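Local coordinates for genome polyprotein (Rhinovirus C, PDB 6KU8) that includes the 3C cysteine protease, which probably cleaves the viral polyprotein and is held here in complex with the inhibitor rupintrivir, at residues A[14-19]-A[85-90]; A[63-68]-A[75-80]; A[122-127]-A[137-142]. One frame throughout, in Å; residues are numbered along the deposited sequence.

Contact 1 (A[14-19]-A[85-90])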
loop_
_atom_site.group_PDB
_atom_site.type_symbol
_atom_site.label_atom_id
_atom_site.label_comp_id
_atom_site.label_asym_id
_atom_site.label_seq_id
_atom_site.Cartn_x
_atom_site.Cartn_y
_atom_site.Cartn_z
ATOM N N ILE A 14 0.386 -1.020 11.663
ATOM C CA ILE A 14 0.959 0.294 11.374
ATOM C C ILE A 14 2.202 0.536 12.231
ATOM O O ILE A 14 3.258 0.936 11.726
ATOM C CB ILE A 14 -0.094 1.401 11.585
ATOM C CG1 ILE A 14 -1.332 1.166 10.707
ATOM C CG2 ILE A 14 0.505 2.785 11.305
ATOM C CD1 ILE A 14 -1.061 1.193 9.199
ATOM N N LYS A 15 2.085 0.318 13.548
ATOM C CA LYS A 15 3.201 0.602 14.453
ATOM C C LYS A 15 4.424 -0.254 14.141
ATOM O O LYS A 15 5.566 0.216 14.251
ATOM C CB LYS A 15 2.775 0.376 15.905
ATOM C CG LYS A 15 1.787 1.421 16.426
ATOM C CD LYS A 15 2.283 2.066 17.727
ATOM C CE LYS A 15 2.520 1.025 18.824
ATOM N NZ LYS A 15 2.717 1.639 20.183
ATOM N N ARG A 16 4.213 -1.519 13.778
ATOM C CA ARG A 16 5.333 -2.450 13.662
ATOM C C ARG A 16 5.982 -2.387 12.282
ATOM O O ARG A 16 7.209 -2.487 12.169
ATOM C CB ARG A 16 4.867 -3.875 13.965
ATOM C CG ARG A 16 5.924 -4.981 13.709
ATOM C CD ARG A 16 7.189 -4.795 14.585
ATOM N NE ARG A 16 8.205 -5.845 14.426
ATOM C CZ ARG A 16 9.094 -5.894 13.429
ATOM N NH1 ARG A 16 9.089 -4.967 12.473
ATOM N NH2 ARG A 16 9.986 -6.879 13.372
ATOM N N ASN A 17 5.184 -2.196 11.223
ATOM C CA ASN A 17 5.669 -2.394 9.864
ATOM C C ASN A 17 5.586 -1.171 8.954
ATOM O O ASN A 17 6.113 -1.229 7.842
ATOM C CB ASN A 17 4.908 -3.551 9.194
ATOM C CG ASN A 17 5.682 -4.887 9.221
ATOM O OD1 ASN A 17 6.618 -5.084 10.015
ATOM N ND2 ASN A 17 5.291 -5.805 8.340
ATOM N N CYS A 18 4.965 -0.077 9.377
ATOM C CA CYS A 18 4.727 1.056 8.495
ATOM C C CYS A 18 5.597 2.250 8.865
ATOM O O CYS A 18 5.890 2.490 10.039
ATOM C CB CYS A 18 3.242 1.438 8.508
ATOM S SG CYS A 18 2.228 0.126 7.688
ATOM N N HIS A 19 5.980 3.006 7.835
ATOM C CA HIS A 19 6.886 4.138 7.933
ATOM C C HIS A 19 6.455 5.221 6.956
ATOM O O HIS A 19 5.809 4.946 5.935
ATOM C CB HIS A 19 8.333 3.714 7.655
ATOM C CG HIS A 19 8.800 2.610 8.547
ATOM N ND1 HIS A 19 9.484 2.842 9.721
ATOM C CD2 HIS A 19 8.623 1.268 8.473
ATOM C CE1 HIS A 19 9.737 1.690 10.316
ATOM N NE2 HIS A 19 9.226 0.718 9.579
ATOM N N LYS A 85 14.530 -6.295 10.100
ATOM C CA LYS A 85 13.647 -7.201 9.385
ATOM C C LYS A 85 12.204 -6.864 9.727
ATOM O O LYS A 85 11.826 -6.821 10.905
ATOM C CB LYS A 85 13.930 -8.660 9.752
ATOM C CG LYS A 85 15.388 -9.079 9.617
ATOM C CD LYS A 85 15.680 -9.666 8.240
ATOM C CE LYS A 85 17.089 -10.239 8.163
ATOM N NZ LYS A 85 18.127 -9.181 8.389
ATOM N N PHE A 86 11.401 -6.635 8.701
ATOM C CA PHE A 86 9.980 -6.452 8.926
ATOM C C PHE A 86 9.382 -7.728 9.514
ATOM O O PHE A 86 9.823 -8.842 9.213
ATOM C CB PHE A 86 9.288 -6.075 7.611
ATOM C CG PHE A 86 9.780 -4.765 7.017
ATOM C CD1 PHE A 86 9.702 -3.582 7.743
ATOM C CD2 PHE A 86 10.322 -4.726 5.742
ATOM C CE1 PHE A 86 10.158 -2.374 7.209
ATOM C CE2 PHE A 86 10.783 -3.531 5.196
ATOM C CZ PHE A 86 10.702 -2.349 5.928
ATOM N N ARG A 87 8.398 -7.558 10.385
ATOM C CA ARG A 87 7.538 -8.671 10.753
ATOM C C ARG A 87 6.905 -9.256 9.498
ATOM O O ARG A 87 6.309 -8.533 8.693
ATOM C CB ARG A 87 6.470 -8.187 11.725
ATOM C CG ARG A 87 5.441 -9.219 12.121
ATOM C CD ARG A 87 4.459 -8.565 13.066
ATOM N NE ARG A 87 3.104 -9.099 12.941
ATOM C CZ ARG A 87 2.000 -8.363 13.063
ATOM N NH1 ARG A 87 0.812 -8.939 12.950
ATOM N NH2 ARG A 87 2.082 -7.047 13.284
ATOM N N ASP A 88 7.064 -10.563 9.314
ATOM C CA ASP A 88 6.579 -11.211 8.101
ATOM C C ASP A 88 5.061 -11.300 8.148
ATOM O O ASP A 88 4.509 -12.138 8.858
ATOM C CB ASP A 88 7.191 -12.600 7.952
ATOM C CG ASP A 88 6.802 -13.263 6.650
ATOM O OD1 ASP A 88 6.009 -12.674 5.879
ATOM O OD2 ASP A 88 7.280 -14.386 6.395
ATOM N N ILE A 89 4.372 -10.469 7.367
ATOM C CA ILE A 89 2.909 -10.449 7.390
ATOM C C ILE A 89 2.305 -11.186 6.197
ATOM O O ILE A 89 1.092 -11.099 5.965
ATOM C CB ILE A 89 2.400 -9.005 7.472
ATOM C CG1 ILE A 89 2.996 -8.202 6.303
ATOM C CG2 ILE A 89 2.800 -8.419 8.812
ATOM C CD1 ILE A 89 2.198 -6.983 5.859
ATOM N N ARG A 90 3.115 -11.944 5.455
ATOM C CA ARG A 90 2.640 -12.558 4.214
ATOM C C ARG A 90 1.471 -13.512 4.444
ATOM O O ARG A 90 0.629 -13.682 3.558
ATOM C CB ARG A 90 3.791 -13.289 3.523
ATOM C CG ARG A 90 4.717 -12.363 2.736
ATOM C CD ARG A 90 5.918 -13.125 2.170
ATOM N NE ARG A 90 6.826 -13.579 3.226
ATOM C CZ ARG A 90 8.038 -14.071 2.997
ATOM N NH1 ARG A 90 8.487 -14.164 1.749
ATOM N NH2 ARG A 90 8.804 -14.461 4.004
#
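Asn17 and Arg87 are joined through both polar atoms of the Asn17 amide. ND2 of Asn17 donates to O of Arg87 at 2.9 Å, on a lone pair in the carbonyl plane and close to the plane of the amide itself. OD1 of Asn17 lies 3.1 Å from N of Arg87, but the bond is bent to 124° at the hydrogen and is weak. The amide thus spans the N-H and C=O of one residue, firmly at the C=O and only weakly at the N-H. A further, straight bond runs from NH2 of Arg16 to O of Lys85 (3.1 Å, 172°), with the acceptor in the guanidinium plane.

Van der Waals contacts surround these bonds. CB of Arg87 lies over the centre of one face of the Arg16 guanidinium, while CG of Arg16, anti to its own backbone N, meets that same CB of Arg87 at 3.8 Å. The two guanidinium planes are 64° apart and do not stack. Ile89 meets the Asn17 amide tip to tip, its CG2 3.6 Å from ND2 of Asn17. NE2 of His19 approaches the edge of the Phe86 ring, 4.0 Å from CE1 of Phe86; ND1 of the same imidazole is hydrogen-bonded to Asp53.

The contact ties the end of helix 8-17 and the start of strand 18-23 to the loop that follows strand 75-80. Strand 26-34 adjoins both segments, its Gly32 and Met30 bonding to the backbone of Asn17 and His19 and its Ile33 to that of Ile89.

Contact 2 (A[63-68]-A[75-80])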
loop_
_atom_site.group_PDB
_atom_site.type_symbol
_atom_site.label_atom_id
_atom_site.label_comp_id
_atom_site.label_asym_id
_atom_site.label_seq_id
_atom_site.Cartn_x
_atom_site.Cartn_y
_atom_site.Cartn_z
ATOM N N CYS A 63 11.245 -3.098 -7.676
ATOM C CA CYS A 63 10.462 -3.883 -8.636
ATOM C C CYS A 63 9.098 -3.233 -8.821
ATOM O O CYS A 63 8.275 -3.230 -7.900
ATOM C CB CYS A 63 10.289 -5.335 -8.188
ATOM S SG CYS A 63 11.804 -6.165 -7.700
ATOM N N ILE A 64 8.847 -2.709 -10.013
ATOM C CA ILE A 64 7.562 -2.100 -10.334
ATOM C C ILE A 64 6.670 -3.219 -10.858
ATOM O O ILE A 64 6.919 -3.772 -11.928
ATOM C CB ILE A 64 7.727 -0.964 -11.350
ATOM C CG1 ILE A 64 8.628 0.125 -10.761
ATOM C CG2 ILE A 64 6.385 -0.391 -11.770
ATOM C CD1 ILE A 64 9.091 1.181 -11.752
ATOM N N LEU A 65 5.651 -3.583 -10.086
ATOM C CA LEU A 65 4.864 -4.762 -10.397
ATOM C C LEU A 65 3.828 -4.480 -11.473
ATOM O O LEU A 65 3.146 -3.447 -11.467
ATOM C CB LEU A 65 4.166 -5.293 -9.144
ATOM C CG LEU A 65 5.114 -5.826 -8.067
ATOM C CD1 LEU A 65 4.332 -6.320 -6.845
ATOM C CD2 LEU A 65 6.022 -6.926 -8.636
ATOM N N THR A 66 3.674 -5.455 -12.355
ATOM C CA THR A 66 2.854 -5.360 -13.543
ATOM C C THR A 66 2.064 -6.660 -13.648
ATOM O O THR A 66 2.449 -7.673 -13.060
ATOM C CB THR A 66 3.776 -5.107 -14.752
ATOM O OG1 THR A 66 3.381 -3.912 -15.426
ATOM C CG2 THR A 66 3.807 -6.286 -15.697
ATOM N N ASP A 67 0.942 -6.636 -14.366
ATOM C CA ASP A 67 0.270 -7.894 -14.673
ATOM C C ASP A 67 0.928 -8.516 -15.913
ATOM O O ASP A 67 1.887 -7.972 -16.460
ATOM C CB ASP A 67 -1.240 -7.679 -14.824
ATOM C CG ASP A 67 -1.629 -6.946 -16.106
ATOM O OD1 ASP A 67 -0.756 -6.489 -16.865
ATOM O OD2 ASP A 67 -2.845 -6.818 -16.352
ATOM N N THR A 68 0.424 -9.672 -16.367
ATOM C CA THR A 68 1.066 -10.338 -17.504
ATOM C C THR A 68 0.892 -9.583 -18.815
ATOM O O THR A 68 1.409 -10.033 -19.841
ATOM C CB THR A 68 0.550 -11.776 -17.684
ATOM O OG1 THR A 68 -0.814 -11.758 -18.116
ATOM C CG2 THR A 68 0.662 -12.570 -16.385
ATOM N N ILE A 75 1.730 -0.974 -7.525
ATOM C CA ILE A 75 2.556 -1.462 -6.433
ATOM C C ILE A 75 4.006 -1.553 -6.887
ATOM O O ILE A 75 4.318 -2.190 -7.903
ATOM C CB ILE A 75 2.068 -2.825 -5.923
ATOM C CG1 ILE A 75 0.739 -2.666 -5.192
ATOM C CG2 ILE A 75 3.124 -3.442 -5.020
ATOM C CD1 ILE A 75 0.027 -3.943 -5.012
ATOM N N THR A 76 4.893 -0.944 -6.109
ATOM C CA THR A 76 6.329 -1.088 -6.271
ATOM C C THR A 76 6.898 -1.726 -5.013
ATOM O O THR A 76 6.539 -1.327 -3.900
ATOM C CB THR A 76 6.973 0.272 -6.531
ATOM O OG1 THR A 76 6.595 0.723 -7.837
ATOM C CG2 THR A 76 8.478 0.180 -6.430
ATOM N N LEU A 77 7.749 -2.745 -5.195
ATOM C CA LEU A 77 8.484 -3.362 -4.098
ATOM C C LEU A 77 9.827 -2.667 -3.950
ATOM O O LEU A 77 10.528 -2.453 -4.945
ATOM C CB LEU A 77 8.718 -4.861 -4.345
ATOM C CG LEU A 77 7.567 -5.822 -4.666
ATOM C CD1 LEU A 77 8.036 -7.264 -4.579
ATOM C CD2 LEU A 77 6.387 -5.596 -3.738
ATOM N N LEU A 78 10.184 -2.305 -2.722
ATOM C CA LEU A 78 11.517 -1.795 -2.423
ATOM C C LEU A 78 12.246 -2.814 -1.565
ATOM O O LEU A 78 11.707 -3.278 -0.554
ATOM C CB LEU A 78 11.475 -0.456 -1.692
ATOM C CG LEU A 78 10.649 0.678 -2.291
ATOM C CD1 LEU A 78 10.703 1.873 -1.348
ATOM C CD2 LEU A 78 11.150 1.021 -3.689
ATOM N N TRP A 79 13.455 -3.177 -1.973
ATOM C CA TRP A 79 14.345 -3.969 -1.131
ATOM C C TRP A 79 15.368 -2.992 -0.569
ATOM O O TRP A 79 16.155 -2.403 -1.319
ATOM C CB TRP A 79 15.008 -5.106 -1.908
ATOM C CG TRP A 79 14.037 -6.074 -2.541
ATOM C CD1 TRP A 79 13.383 -5.917 -3.730
ATOM C CD2 TRP A 79 13.645 -7.359 -2.034
ATOM N NE1 TRP A 79 12.595 -7.012 -3.987
ATOM C CE2 TRP A 79 12.741 -7.913 -2.962
ATOM C CE3 TRP A 79 13.969 -8.088 -0.889
ATOM C CZ2 TRP A 79 12.162 -9.170 -2.782
ATOM C CZ3 TRP A 79 13.386 -9.337 -0.704
ATOM C CH2 TRP A 79 12.493 -9.866 -1.648
ATOM N N LEU A 80 15.335 -2.808 0.744
ATOM C CA LEU A 80 16.010 -1.713 1.425
ATOM C C LEU A 80 17.312 -2.163 2.070
ATOM O O LEU A 80 17.427 -3.285 2.566
ATOM C CB LEU A 80 15.091 -1.122 2.495
ATOM C CG LEU A 80 13.750 -0.660 1.927
ATOM C CD1 LEU A 80 12.764 -0.346 3.055
ATOM C CD2 LEU A 80 13.978 0.565 1.077
#
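Leu65 of strand 55-66 packs against Ile75 and Leu77 of strand 75-80 in the close-fitting part of this antiparallel pair. With CG anti to the carbonyl carbon (chi1 -66°) and CD1 anti to CA (chi2 179°), CD1 of Leu65 comes to lie 3.6 Å from CG2 of Ile75 and 3.8 Å from CD2 of Leu77. One methyl of Leu65 thus serves both neighbours, and the Leu65 side chain runs obliquely across each. Tyr181 and Phe182 of the C-terminal tail touch Leu65 and Leu77 respectively, and Val39 of strand 37-41 touches both Ile75 and Leu77.

The packed part includes Cys63, whose CB is 4.2 Å from CB of Leu77. These two residues form a hydrogen-bonded pair: N of Cys63 donates to O of Leu77 (2.9 Å) and N of Leu77 to O of Cys63 (2.8 Å). N of Leu65 reaches O of Ile75, also at 2.9 Å.

The periphery is looser. Ile64, exposed, forms a non-hydrogen-bonded pair with Thr76; their side chains point the same way, CG1 of Ile64 3.6 Å from OG1 of Thr76, whose hydroxyl is hydrogen-bonded to that of Thr42. SG of Cys63 lies 3.9 Å from NE1 of Trp79 in a sulfur-aromatic contact at the indole edge, and the line from SG to the centroid of the five-membered ring is 80° off the ring normal.

Adjacent antiparallel strands of this kind build the six-stranded N-terminal barrel of the chymotrypsin-like fold of picornain 3C, in which 75-80 lies between 37-41 and 55-66.

Contact 3 (A[122-127]-A[137-142])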
loop_
_atom_site.group_PDB
_atom_site.type_symbol
_atom_site.label_atom_id
_atom_site.label_comp_id
_atom_site.label_asym_id
_atom_site.label_seq_id
_atom_site.Cartn_x
_atom_site.Cartn_y
_atom_site.Cartn_z
ATOM N N VAL A 122 -15.032 -3.971 0.340
ATOM C CA VAL A 122 -14.015 -3.802 -0.679
ATOM C C VAL A 122 -14.281 -4.859 -1.744
ATOM O O VAL A 122 -14.352 -6.053 -1.428
ATOM C CB VAL A 122 -12.604 -3.938 -0.079
ATOM C CG1 VAL A 122 -11.547 -4.007 -1.165
ATOM C CG2 VAL A 122 -12.324 -2.822 0.953
ATOM N N ILE A 123 -14.421 -4.431 -2.995
ATOM C CA ILE A 123 -14.793 -5.350 -4.070
ATOM C C ILE A 123 -13.760 -5.324 -5.188
ATOM O O ILE A 123 -13.286 -4.243 -5.574
ATOM C CB ILE A 123 -16.187 -5.022 -4.640
ATOM C CG1 ILE A 123 -16.129 -3.716 -5.436
ATOM C CG2 ILE A 123 -17.228 -4.968 -3.528
ATOM C CD1 ILE A 123 -17.436 -3.305 -6.097
ATOM N N PRO A 124 -13.408 -6.474 -5.764
ATOM C CA PRO A 124 -12.543 -6.455 -6.945
ATOM C C PRO A 124 -13.215 -5.655 -8.044
ATOM O O PRO A 124 -14.409 -5.804 -8.305
ATOM C CB PRO A 124 -12.399 -7.939 -7.316
ATOM C CG PRO A 124 -12.593 -8.655 -6.002
ATOM C CD PRO A 124 -13.695 -7.850 -5.319
ATOM N N TYR A 125 -12.447 -4.772 -8.664
ATOM C CA TYR A 125 -13.028 -3.829 -9.599
ATOM C C TYR A 125 -12.338 -3.803 -10.951
ATOM O O TYR A 125 -12.897 -3.241 -11.898
ATOM C CB TYR A 125 -13.032 -2.420 -8.982
ATOM C CG TYR A 125 -13.913 -1.428 -9.722
ATOM C CD1 TYR A 125 -15.300 -1.503 -9.645
ATOM C CD2 TYR A 125 -13.351 -0.411 -10.482
ATOM C CE1 TYR A 125 -16.110 -0.582 -10.324
ATOM C CE2 TYR A 125 -14.141 0.504 -11.162
ATOM C CZ TYR A 125 -15.516 0.412 -11.082
ATOM O OH TYR A 125 -16.282 1.334 -11.763
ATOM N N GLY A 126 -11.166 -4.399 -11.088
ATOM C CA GLY A 126 -10.548 -4.484 -12.389
ATOM C C GLY A 126 -9.618 -3.333 -12.693
ATOM O O GLY A 126 -8.917 -2.825 -11.808
ATOM N N GLU A 127 -9.620 -2.912 -13.952
ATOM C CA GLU A 127 -8.696 -1.916 -14.467
ATOM C C GLU A 127 -9.376 -0.555 -14.570
ATOM O O GLU A 127 -10.516 -0.444 -15.025
ATOM C CB GLU A 127 -8.164 -2.354 -15.832
ATOM C CG GLU A 127 -7.154 -1.416 -16.462
ATOM C CD GLU A 127 -6.479 -2.031 -17.685
ATOM O OE1 GLU A 127 -6.341 -3.272 -17.726
ATOM O OE2 GLU A 127 -6.091 -1.273 -18.596
ATOM N N ARG A 137 -6.017 -4.694 -11.443
ATOM C CA ARG A 137 -6.144 -5.421 -10.177
ATOM C C ARG A 137 -6.497 -4.502 -9.010
ATOM O O ARG A 137 -6.018 -4.687 -7.887
ATOM C CB ARG A 137 -4.870 -6.203 -9.871
ATOM C CG ARG A 137 -4.497 -7.228 -10.962
ATOM C CD ARG A 137 -3.225 -7.985 -10.616
ATOM N NE ARG A 137 -2.937 -9.026 -11.597
ATOM C CZ ARG A 137 -1.770 -9.648 -11.726
ATOM N NH1 ARG A 137 -0.758 -9.353 -10.921
ATOM N NH2 ARG A 137 -1.614 -10.563 -12.681
ATOM N N LEU A 138 -7.348 -3.513 -9.264
ATOM C CA LEU A 138 -7.786 -2.597 -8.217
ATOM C C LEU A 138 -8.970 -3.173 -7.455
ATOM O O LEU A 138 -9.825 -3.849 -8.034
ATOM C CB LEU A 138 -8.176 -1.245 -8.812
ATOM C CG LEU A 138 -6.990 -0.414 -9.294
ATOM C CD1 LEU A 138 -7.525 0.800 -10.037
ATOM C CD2 LEU A 138 -6.118 -0.016 -8.100
ATOM N N LEU A 139 -9.001 -2.907 -6.147
ATOM C CA LEU A 139 -10.169 -3.115 -5.302
ATOM C C LEU A 139 -10.784 -1.741 -5.020
ATOM O O LEU A 139 -10.055 -0.762 -4.843
ATOM C CB LEU A 139 -9.783 -3.821 -3.994
ATOM C CG LEU A 139 -8.888 -5.065 -4.093
ATOM C CD1 LEU A 139 -8.533 -5.635 -2.710
ATOM C CD2 LEU A 139 -9.557 -6.103 -4.977
ATOM N N LYS A 140 -12.120 -1.653 -5.020
ATOM C CA LYS A 140 -12.789 -0.365 -4.855
ATOM C C LYS A 140 -13.605 -0.345 -3.570
ATOM O O LYS A 140 -14.189 -1.359 -3.174
ATOM C CB LYS A 140 -13.699 -0.040 -6.051
ATOM C CG LYS A 140 -14.253 1.407 -6.035
ATOM C CD LYS A 140 -15.770 1.494 -5.991
ATOM C CE LYS A 140 -16.420 0.297 -5.359
ATOM N NZ LYS A 140 -17.897 0.261 -5.601
ATOM N N TYR A 141 -13.628 0.820 -2.905
ATOM C CA TYR A 141 -14.433 0.988 -1.703
ATOM C C TYR A 141 -15.189 2.308 -1.791
ATOM O O TYR A 141 -14.661 3.309 -2.290
ATOM C CB TYR A 141 -13.577 0.920 -0.405
ATOM C CG TYR A 141 -12.096 1.211 -0.622
ATOM C CD1 TYR A 141 -11.538 2.430 -0.264
ATOM C CD2 TYR A 141 -11.266 0.259 -1.193
ATOM C CE1 TYR A 141 -10.181 2.693 -0.481
ATOM C CE2 TYR A 141 -9.928 0.512 -1.422
ATOM C CZ TYR A 141 -9.391 1.726 -1.065
ATOM O OH TYR A 141 -8.056 1.965 -1.284
ATOM N N ASN A 142 -16.440 2.294 -1.323
ATOM C CA ASN A 142 -17.296 3.485 -1.339
ATOM C C ASN A 142 -16.983 4.339 -0.112
ATOM O O ASN A 142 -17.725 4.379 0.867
ATOM C CB ASN A 142 -18.770 3.091 -1.381
ATOM C CG ASN A 142 -19.125 2.295 -2.633
ATOM O OD1 ASN A 142 -18.657 2.605 -3.731
ATOM N ND2 ASN A 142 -19.945 1.265 -2.473
#
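Ile123 and Lys140 exchange two backbone hydrogen bonds, N of Ile123 to O of Lys140 (3.1 Å) and N of Lys140 to O of Ile123 (2.9 Å), in an antiparallel pair whose strand axes run 131° apart. The register then slips by one residue: N of Tyr125 donates to O of Leu138 at 2.9 Å, N of Gly126 reaches the same oxygen only weakly, and N of Leu138 returns a bond to O of Gly126. Tyr125 and Gly126 thus form a classic beta bulge opposite Leu138, with Gly126 at a positive phi of 92°.

On one face of the sheet, Val122 fits tightly against Leu139. CG1 of Val122 is 3.3 Å from CB of Leu139, closer than usual carbon contact, and the two side chains cross at about a right angle. CD2 of Leu139 also reaches CA of Pro124 at 3.6 Å, while CG2 of Val122 lies 3.9 Å from CD2 of Tyr141.

On the Lys140 face, Ile123 and Lys140 lie side by side; CD1 of Ile123 is 3.6 Å from NZ of Lys140, which donates to OD1 of Asn142. CB of Tyr125 packs on CB of Lys140.

The bulged pair joins strands 115-130 and 138-141 in the C-terminal barrel of the chymotrypsin-like fold. The hydrogen bond of Tyr141 OH to His164 is consistent with the S1 pocket of related 3C proteases.

Contact 2 lies within the N-terminal barrel, and contact 1 joins the helix end and first strand residues at its edge to the loop 85-90; contact 3 is in the C-terminal barrel. Contact 2 is nested within the chain loop that contact 1 closes; their centres are about 17 Å apart, and CZ of Phe86 touches CD1 of Leu80 at 4.1 Å. Contacts 2 and 3, about 19 Å apart between centres, meet across the domains where CB of Asp67 lies 3.6 Å from NH2 of Arg137. The side chain of Tyr141 is about 7 Å from bound rupintrivir. The side chain of Ile64 is about 10 Å from it. Ile75 and Leu138 lie near a probable Cys150-His43-Glu74 triad without touching it.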